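Local atomic coordinates of Maltose/maltodextrin transport permease homologue (Bdellovibrio bacteriovorus HD100, PDB entry 6FFL), a protein that binds maltotriose through a solute-binding domain fused to a transmembrane permease part, and probably serves in maltose/maltodextrin uptake. Residues F166-I171 and A349-L354; F199-R204 and K360-S365. All coordinates share one frame; numbering follows the deposited sequence. Where two conformers were deposited one is given.

Interaction 1 (F166-I171 and A349-L354). With GLC (alpha-D-glucopyranose), chain B.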
ATOM      1  N   PHE A 166      -3.685  -7.326   1.510  1.00 12.93           N
ATOM      2  CA  PHE A 166      -2.665  -8.298   1.881  1.00 10.24           C
ATOM      3  C   PHE A 166      -2.965  -9.704   1.372  1.00 16.12           C
ATOM      4  O   PHE A 166      -2.035 -10.516   1.275  1.00 15.55           O
ATOM      5  CB  PHE A 166      -2.487  -8.288   3.397  1.00 11.28           C
ATOM      6  CG  PHE A 166      -1.820  -7.036   3.916  1.00 13.72           C
ATOM      7  CD1 PHE A 166      -2.532  -5.846   4.043  1.00 15.81           C
ATOM      8  CD2 PHE A 166      -0.474  -7.048   4.261  1.00 13.51           C
ATOM      9  CE1 PHE A 166      -1.911  -4.686   4.512  1.00 21.68           C
ATOM     10  CE2 PHE A 166       0.151  -5.888   4.733  1.00 12.46           C
ATOM     11  CZ  PHE A 166      -0.569  -4.716   4.856  1.00 12.54           C
ATOM     12  N   PHE A 167      -4.215 -10.027   1.016  1.00 14.82           N
ATOM     13  CA  PHE A 167      -4.410 -11.305   0.329  1.00 12.97           C
ATOM     14  C   PHE A 167      -4.617 -11.157  -1.172  1.00 13.09           C
ATOM     15  O   PHE A 167      -4.571 -12.164  -1.888  1.00 11.85           O
ATOM     16  CB  PHE A 167      -5.549 -12.135   0.983  1.00 14.84           C
ATOM     17  CG  PHE A 167      -6.934 -11.539   0.904  1.00 13.22           C
ATOM     18  CD1 PHE A 167      -7.663 -11.553  -0.288  1.00 12.17           C
ATOM     19  CD2 PHE A 167      -7.543 -11.047   2.050  1.00 15.50           C
ATOM     20  CE1 PHE A 167      -8.964 -11.046  -0.332  1.00 17.26           C
ATOM     21  CE2 PHE A 167      -8.838 -10.532   2.016  1.00 17.91           C
ATOM     22  CZ  PHE A 167      -9.545 -10.525   0.808  1.00 17.03           C
ATOM     23  N   ALA A 168      -4.782  -9.932  -1.673  1.00 12.62           N
ATOM     24  CA  ALA A 168      -4.880  -9.699  -3.112  1.00 10.76           C
ATOM     25  C   ALA A 168      -3.768 -10.320  -3.953  1.00 14.40           C
ATOM     26  O   ALA A 168      -4.073 -10.808  -5.055  1.00 12.87           O
ATOM     27  CB  ALA A 168      -4.936  -8.187  -3.370  1.00 13.05           C
ATOM     28  N   PRO A 169      -2.493 -10.333  -3.541  1.00 12.81           N
ATOM     29  CA  PRO A 169      -1.471 -10.907  -4.427  1.00 17.80           C
ATOM     30  C   PRO A 169      -1.710 -12.373  -4.733  1.00 10.97           C
ATOM     31  O   PRO A 169      -1.304 -12.844  -5.804  1.00 14.02           O
ATOM     32  CB  PRO A 169      -0.165 -10.700  -3.645  1.00 12.01           C
ATOM     33  CG  PRO A 169      -0.454  -9.567  -2.703  1.00 12.74           C
ATOM     34  CD  PRO A 169      -1.890  -9.781  -2.309  1.00 13.86           C
ATOM     35  N   PHE A 170      -2.358 -13.112  -3.832  1.00 12.09           N
ATOM     36  CA  PHE A 170      -2.549 -14.545  -4.060  1.00 13.41           C
ATOM     37  C   PHE A 170      -3.629 -14.839  -5.082  1.00 13.08           C
ATOM     38  O   PHE A 170      -3.610 -15.910  -5.696  1.00 14.62           O
ATOM     39  CB  PHE A 170      -2.902 -15.258  -2.751  1.00 15.41           C
ATOM     40  CG  PHE A 170      -1.861 -15.089  -1.681  1.00 13.11           C
ATOM     41  CD1 PHE A 170      -0.652 -15.769  -1.756  1.00 14.09           C
ATOM     42  CD2 PHE A 170      -2.085 -14.241  -0.613  1.00 15.49           C
ATOM     43  CE1 PHE A 170       0.325 -15.593  -0.779  1.00 14.36           C
ATOM     44  CE2 PHE A 170      -1.118 -14.067   0.367  1.00 17.70           C
ATOM     45  CZ  PHE A 170       0.083 -14.745   0.283  1.00 16.20           C
ATOM     46  N   ILE A 171      -4.572 -13.926  -5.269  1.00 14.18           N
ATOM     47  CA  ILE A 171      -5.723 -14.220  -6.121  1.00 15.31           C
ATOM     48  C   ILE A 171      -5.270 -14.628  -7.521  1.00 12.65           C
ATOM     49  O   ILE A 171      -5.640 -15.724  -7.964  1.00 13.36           O
ATOM     50  CB  ILE A 171      -6.710 -13.042  -6.145  1.00 14.30           C
ATOM     51  CG1 ILE A 171      -7.242 -12.792  -4.732  1.00 11.66           C
ATOM     52  CG2 ILE A 171      -7.852 -13.348  -7.112  1.00 17.29           C
ATOM     53  CD1 ILE A 171      -8.022 -11.462  -4.571  1.00 12.73           C
ATOM     54  N   ALA A 349     -15.499  -0.525  -4.518  1.00 14.12           N
ATOM     55  CA  ALA A 349     -16.516  -1.519  -4.211  1.00 14.45           C
ATOM     56  C   ALA A 349     -15.901  -2.900  -4.027  1.00 13.92           C
ATOM     57  O   ALA A 349     -16.340  -3.674  -3.165  1.00 16.40           O
ATOM     58  CB  ALA A 349     -17.566  -1.554  -5.323  1.00 14.97           C
ATOM     59  N   VAL A 350     -14.892  -3.230  -4.837  1.00 14.08           N
ATOM     60  CA  VAL A 350     -14.232  -4.528  -4.714  1.00 12.58           C
ATOM     61  C   VAL A 350     -13.545  -4.646  -3.360  1.00 13.55           C
ATOM     62  O   VAL A 350     -13.705  -5.651  -2.656  1.00 13.39           O
ATOM     63  CB  VAL A 350     -13.241  -4.753  -5.869  1.00 12.39           C
ATOM     64  CG1 VAL A 350     -12.399  -6.000  -5.590  1.00 13.84           C
ATOM     65  CG2 VAL A 350     -13.987  -4.922  -7.194  1.00 15.18           C
ATOM     66  N   TRP A 351     -12.767  -3.627  -2.974  1.00 13.31           N
ATOM     67  CA  TRP A 351     -12.092  -3.686  -1.677  1.00 15.79           C
ATOM     68  C   TRP A 351     -13.094  -3.824  -0.539  1.00 16.14           C
ATOM     69  O   TRP A 351     -12.892  -4.609   0.397  1.00 13.81           O
ATOM     70  CB  TRP A 351     -11.255  -2.428  -1.442  1.00 11.66           C
ATOM     71  CG  TRP A 351     -10.046  -2.247  -2.285  1.00 12.22           C
ATOM     72  CD1 TRP A 351      -9.677  -1.094  -2.919  1.00 11.74           C
ATOM     73  CD2 TRP A 351      -9.002  -3.208  -2.554  1.00 12.48           C
ATOM     74  NE1 TRP A 351      -8.477  -1.282  -3.579  1.00 12.40           N
ATOM     75  CE2 TRP A 351      -8.047  -2.566  -3.370  1.00 15.57           C
ATOM     76  CE3 TRP A 351      -8.787  -4.545  -2.185  1.00 12.45           C
ATOM     77  CZ2 TRP A 351      -6.900  -3.212  -3.832  1.00 15.11           C
ATOM     78  CZ3 TRP A 351      -7.642  -5.185  -2.652  1.00 15.27           C
ATOM     79  CH2 TRP A 351      -6.716  -4.515  -3.461  1.00 18.45           C
ATOM     80  N   ASP A 352     -14.153  -3.011  -0.562  1.00 14.80           N
ATOM     81  CA  ASP A 352     -15.098  -3.017   0.552  1.00 15.89           C
ATOM     82  C   ASP A 352     -15.839  -4.343   0.648  1.00 16.55           C
ATOM     83  O   ASP A 352     -16.061  -4.850   1.753  1.00 16.10           O
ATOM     84  CB  ASP A 352     -16.080  -1.854   0.415  1.00 14.26           C
ATOM     85  CG  ASP A 352     -15.408  -0.497   0.644  1.00 19.62           C
ATOM     86  OD1 ASP A 352     -14.357  -0.459   1.309  1.00 23.70           O
ATOM     87  OD2 ASP A 352     -15.939   0.525   0.168  1.00 22.90           O
ATOM     88  N   SER A 353     -16.244  -4.906  -0.494  0.54 13.61           N
ATOM     89  CA  SER A 353     -16.920  -6.200  -0.490  0.54 16.65           C
ATOM     90  C   SER A 353     -15.990  -7.311  -0.023  0.54 17.69           C
ATOM     91  O   SER A 353     -16.387  -8.170   0.775  0.54 18.74           O
ATOM     92  CB  SER A 353     -17.457  -6.514  -1.886  0.54 18.72           C
ATOM     93  OG  SER A 353     -18.170  -7.737  -1.889  0.54 20.59           O
ATOM     94  N   LEU A 354     -14.749  -7.319  -0.514  1.00 13.00           N
ATOM     95  CA  LEU A 354     -13.801  -8.343  -0.090  1.00 14.35           C
ATOM     96  C   LEU A 354     -13.572  -8.296   1.414  1.00 19.92           C
ATOM     97  O   LEU A 354     -13.497  -9.342   2.075  1.00 15.56           O
ATOM     98  CB  LEU A 354     -12.480  -8.171  -0.838  1.00 13.61           C
ATOM     99  CG  LEU A 354     -12.440  -8.624  -2.293  1.00 15.85           C
ATOM    100  CD1 LEU A 354     -11.094  -8.223  -2.895  1.00 16.42           C
ATOM    101  CD2 LEU A 354     -12.653 -10.140  -2.380  1.00 15.30           C
TER
HETATM  102  C1  GLC B   3      -5.051  -0.467  -0.243  1.00 10.47           C
HETATM  103  C2  GLC B   3      -5.858   0.563  -1.036  1.00 10.75           C
HETATM  104  C3  GLC B   3      -7.100   0.965  -0.232  1.00 10.70           C
HETATM  105  C4  GLC B   3      -7.921  -0.266   0.107  1.00 10.69           C
HETATM  106  C5  GLC B   3      -7.052  -1.290   0.852  1.00  9.40           C
HETATM  107  C6  GLC B   3      -7.806  -2.607   1.006  1.00 11.77           C
HETATM  108  O2  GLC B   3      -5.054   1.718  -1.350  1.00 13.05           O
HETATM  109  O3  GLC B   3      -7.917   1.873  -1.004  1.00 11.62           O
HETATM  110  O4  GLC B   3      -9.029   0.124   0.932  1.00 12.36           O
HETATM  111  O5  GLC B   3      -5.894  -1.581   0.062  1.00 12.56           O
HETATM  112  O6  GLC B   3      -7.142  -3.503   1.922  1.00 12.72           O
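F167 and A168 meet L354 and W351 in a buried, wholly apolar contact that sets the short helical turns of 166-171 against helix 346-362, just behind the sugar pocket. The methyl of A168 reaches the rim of the W351 indole near its plane, with CB 4.1 Å from CH2 and practically as near to CZ3, so it meets the six-membered ring at its far edge. F167 holds its CG between the backbone N and the carbonyl carbon (chi1 64°), which carries the ring across to helix 346-362, where its CZ comes to 4.1 Å from CB of L354, the ring turned obliquely to the leucine. In this maltodextrin-binding member of the periplasmic binding protein superfamily, W351 supplies an aromatic platform for the ligand. A glucose unit lies over one indole face in a CH-pi arrangement, its C4 3.6 Å from CD1 of W351 and its C6 3.7 Å above the ring plane, offset toward the rim. P164 and F165 also touch the W351 side chain. F166 also belongs to the pocket, while the F167 ring makes an edge-to-face contact with Y358, one helical turn beyond L354.

Interaction 2 (F199-R204 and K360-S365)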
ATOM      1  N   PHE A 199      -6.451 -20.860   1.294  1.00 17.01           N
ATOM      2  CA  PHE A 199      -5.009 -20.893   1.535  1.00 16.49           C
ATOM      3  C   PHE A 199      -4.668 -20.222   2.854  1.00 19.84           C
ATOM      4  O   PHE A 199      -3.895 -20.758   3.659  1.00 19.15           O
ATOM      5  CB  PHE A 199      -4.280 -20.209   0.370  1.00 18.38           C
ATOM      6  CG  PHE A 199      -2.790 -20.096   0.557  1.00 18.92           C
ATOM      7  CD1 PHE A 199      -1.981 -21.225   0.541  1.00 20.88           C
ATOM      8  CD2 PHE A 199      -2.205 -18.855   0.752  1.00 19.80           C
ATOM      9  CE1 PHE A 199      -0.618 -21.115   0.709  1.00 25.13           C
ATOM     10  CE2 PHE A 199      -0.838 -18.740   0.924  1.00 19.89           C
ATOM     11  CZ  PHE A 199      -0.049 -19.862   0.902  1.00 18.16           C
ATOM     12  N   ILE A 200      -5.269 -19.064   3.116  1.00 17.34           N
ATOM     13  CA  ILE A 200      -4.950 -18.361   4.349  1.00 18.49           C
ATOM     14  C   ILE A 200      -5.596 -19.052   5.547  1.00 19.68           C
ATOM     15  O   ILE A 200      -5.000 -19.124   6.627  1.00 18.82           O
ATOM     16  CB  ILE A 200      -5.341 -16.882   4.218  1.00 21.67           C
ATOM     17  CG1 ILE A 200      -4.299 -16.181   3.333  1.00 21.91           C
ATOM     18  CG2 ILE A 200      -5.429 -16.196   5.576  1.00 18.15           C
ATOM     19  CD1 ILE A 200      -4.623 -14.772   3.058  1.00 23.28           C
ATOM     20  N   LEU A 201      -6.802 -19.611   5.380  1.00 15.95           N
ATOM     21  CA  LEU A 201      -7.360 -20.423   6.457  1.00 16.03           C
ATOM     22  C   LEU A 201      -6.442 -21.589   6.801  1.00 17.82           C
ATOM     23  O   LEU A 201      -6.290 -21.950   7.974  1.00 20.70           O
ATOM     24  CB  LEU A 201      -8.751 -20.945   6.080  1.00 20.68           C
ATOM     25  CG  LEU A 201      -9.917 -19.971   6.125  1.00 22.95           C
ATOM     26  CD1 LEU A 201     -11.162 -20.692   5.629  1.00 25.05           C
ATOM     27  CD2 LEU A 201     -10.139 -19.478   7.530  1.00 23.39           C
ATOM     28  N   LYS A 202      -5.826 -22.195   5.789  1.00 19.27           N
ATOM     29  CA  LYS A 202      -4.931 -23.320   6.047  1.00 22.33           C
ATOM     30  C   LYS A 202      -3.696 -22.864   6.812  1.00 22.51           C
ATOM     31  O   LYS A 202      -3.260 -23.538   7.752  1.00 21.95           O
ATOM     32  CB  LYS A 202      -4.549 -23.986   4.720  1.00 21.20           C
ATOM     33  CG  LYS A 202      -3.581 -25.159   4.814  1.00 30.91           C
ATOM     34  CD  LYS A 202      -3.431 -25.812   3.438  1.00 28.81           C
ATOM     35  CE  LYS A 202      -2.442 -26.970   3.444  1.00 33.02           C
ATOM     36  NZ  LYS A 202      -1.041 -26.495   3.619  1.00 34.86           N
ATOM     37  N   LEU A 203      -3.123 -21.718   6.431  1.00 20.62           N
ATOM     38  CA  LEU A 203      -1.982 -21.182   7.175  1.00 19.75           C
ATOM     39  C   LEU A 203      -2.332 -20.960   8.643  1.00 19.95           C
ATOM     40  O   LEU A 203      -1.506 -21.208   9.529  1.00 21.22           O
ATOM     41  CB  LEU A 203      -1.513 -19.870   6.547  1.00 15.63           C
ATOM     42  CG  LEU A 203      -0.905 -19.882   5.141  1.00 19.07           C
ATOM     43  CD1 LEU A 203      -0.518 -18.476   4.715  1.00 16.28           C
ATOM     44  CD2 LEU A 203       0.287 -20.815   5.065  1.00 19.46           C
ATOM     45  N   ARG A 204      -3.561 -20.512   8.920  1.00 19.33           N
ATOM     46  CA  ARG A 204      -3.942 -20.170  10.286  1.00 19.38           C
ATOM     47  C   ARG A 204      -4.340 -21.396  11.095  1.00 23.93           C
ATOM     48  O   ARG A 204      -3.984 -21.504  12.275  1.00 27.30           O
ATOM     49  CB  ARG A 204      -5.093 -19.152  10.268  1.00 20.92           C
ATOM     50  CG  ARG A 204      -5.494 -18.599  11.640  1.00 21.14           C
ATOM     51  CD  ARG A 204      -6.845 -17.849  11.583  1.00 22.38           C
ATOM     52  NE  ARG A 204      -7.956 -18.788  11.448  1.00 28.88           N
ATOM     53  CZ  ARG A 204      -9.231 -18.435  11.297  1.00 32.20           C
ATOM     54  NH1 ARG A 204      -9.569 -17.154  11.270  1.00 29.58           N
ATOM     55  NH2 ARG A 204     -10.167 -19.368  11.183  1.00 29.23           N
ATOM     56  N   LYS A 360     -16.102 -12.374   7.577  1.00 14.21           N
ATOM     57  CA  LYS A 360     -17.061 -13.393   7.983  1.00 14.70           C
ATOM     58  C   LYS A 360     -16.469 -14.788   7.866  1.00 14.65           C
ATOM     59  O   LYS A 360     -16.777 -15.667   8.678  1.00 17.89           O
ATOM     60  CB  LYS A 360     -18.323 -13.286   7.132  1.00 18.16           C
ATOM     61  CG  LYS A 360     -19.119 -12.013   7.343  1.00 24.98           C
ATOM     62  CD  LYS A 360     -20.261 -11.959   6.328  1.00 30.13           C
ATOM     63  CE  LYS A 360     -21.160 -10.758   6.538  1.00 46.59           C
ATOM     64  NZ  LYS A 360     -22.273 -10.747   5.548  1.00 51.56           N
ATOM     65  N   VAL A 361     -15.648 -15.021   6.838  1.00 15.13           N
ATOM     66  CA  VAL A 361     -14.953 -16.300   6.716  1.00 14.17           C
ATOM     67  C   VAL A 361     -14.032 -16.514   7.908  1.00 13.40           C
ATOM     68  O   VAL A 361     -14.056 -17.567   8.562  1.00 16.87           O
ATOM     69  CB  VAL A 361     -14.155 -16.354   5.405  1.00 16.12           C
ATOM     70  CG1 VAL A 361     -13.364 -17.662   5.335  1.00 18.00           C
ATOM     71  CG2 VAL A 361     -15.064 -16.214   4.224  1.00 19.32           C
ATOM     72  N   LEU A 362     -13.172 -15.530   8.179  1.00 16.06           N
ATOM     73  CA  LEU A 362     -12.221 -15.679   9.276  1.00 19.82           C
ATOM     74  C   LEU A 362     -12.921 -15.782  10.620  1.00 17.61           C
ATOM     75  O   LEU A 362     -12.408 -16.437  11.534  1.00 19.47           O
ATOM     76  CB  LEU A 362     -11.236 -14.514   9.277  1.00 17.35           C
ATOM     77  CG  LEU A 362     -10.317 -14.498   8.055  1.00 24.78           C
ATOM     78  CD1 LEU A 362      -9.411 -13.294   8.100  1.00 30.63           C
ATOM     79  CD2 LEU A 362      -9.489 -15.775   7.954  1.00 29.95           C
ATOM     80  N   ALA A 363     -14.090 -15.152  10.769  1.00 16.39           N
ATOM     81  CA  ALA A 363     -14.861 -15.294  11.995  1.00 19.54           C
ATOM     82  C   ALA A 363     -15.609 -16.619  12.072  1.00 24.30           C
ATOM     83  O   ALA A 363     -16.181 -16.932  13.122  1.00 27.06           O
ATOM     84  CB  ALA A 363     -15.859 -14.136  12.135  1.00 22.35           C
ATOM     85  N   GLY A 364     -15.634 -17.388  10.989  1.00 17.57           N
ATOM     86  CA  GLY A 364     -16.191 -18.728  11.034  1.00 16.97           C
ATOM     87  C   GLY A 364     -17.671 -18.829  10.747  1.00 20.56           C
ATOM     88  O   GLY A 364     -18.288 -19.833  11.118  1.00 22.35           O
ATOM     89  N   SER A 365     -18.270 -17.843  10.084  1.00 17.68           N
ATOM     90  CA  SER A 365     -19.702 -17.919   9.835  1.00 22.09           C
ATOM     91  C   SER A 365     -20.048 -18.178   8.377  1.00 16.55           C
ATOM     92  O   SER A 365     -21.205 -18.493   8.080  1.00 20.39           O
ATOM     93  CB  SER A 365     -20.400 -16.634  10.309  1.00 27.45           C
ATOM     94  OG  SER A 365     -19.963 -15.514   9.570  1.00 25.07           O
TER
HETATM   95  O   HOH W   1     -12.933 -19.619  10.044  1.00 25.94           O
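R204 sets out with CG anti to its own backbone N (chi1 -174°) and then bends at chi3 (73°), a shape that brings its guanidinium to the last turn of helix 346-362. There NH1 donates to the carbonyl O of L362 over 2.9 Å, with an N-H...O angle of 162°. The bond is well formed at both ends: the acceptor lies close to the guanidinium plane, and the donor arrives in the carbonyl plane on a lone pair. NH2 works through a water, which accepts from it at 3.0 Å and donates to O of V361 at 2.8 Å. R204 therefore grips two successive carbonyls, one directly and one by water, where the helix closes in a Schellman motif with G364 at positive phi. L201, one turn earlier in helix 191-205, lays its CD2 3.6 Å above the guanidinium plane, toward the rim. The same CD2 touches CD2 of L362 at 3.8 Å, while CD1 of L201 packs against CG1 of V361, also at 3.8 Å. The contact thus ties two helices of one lobe of the binding protein together. Because carbonyls at a helix C-terminus carry the negative end of the helix dipole, the arginine's positive charge is probably favourable here, and the two leucine methyl groups, both on the same side of its plane, should help to limit its tilt.

In the fold
Helix 346-362 serves both interactions, whose centres lie 14 Å apart on the same side of the chain's centre. Interaction 1 uses its N-terminal half, deep in the protein beside the bound sugar; interaction 2 uses its C-terminal end, in a partly buried setting nearer the surface. Chemistry follows place: the inner contact is purely apolar between its segments, whereas the outer one adds an arginine and a water to its aliphatic packing. The partners of the helix also touch one another, since CB of F167 lies 3.5 Å from CD1 of I200 and the F170 ring meets that of F199. The turns of 166-171, helix 191-205 and helix 346-362 therefore pack as one continuous group.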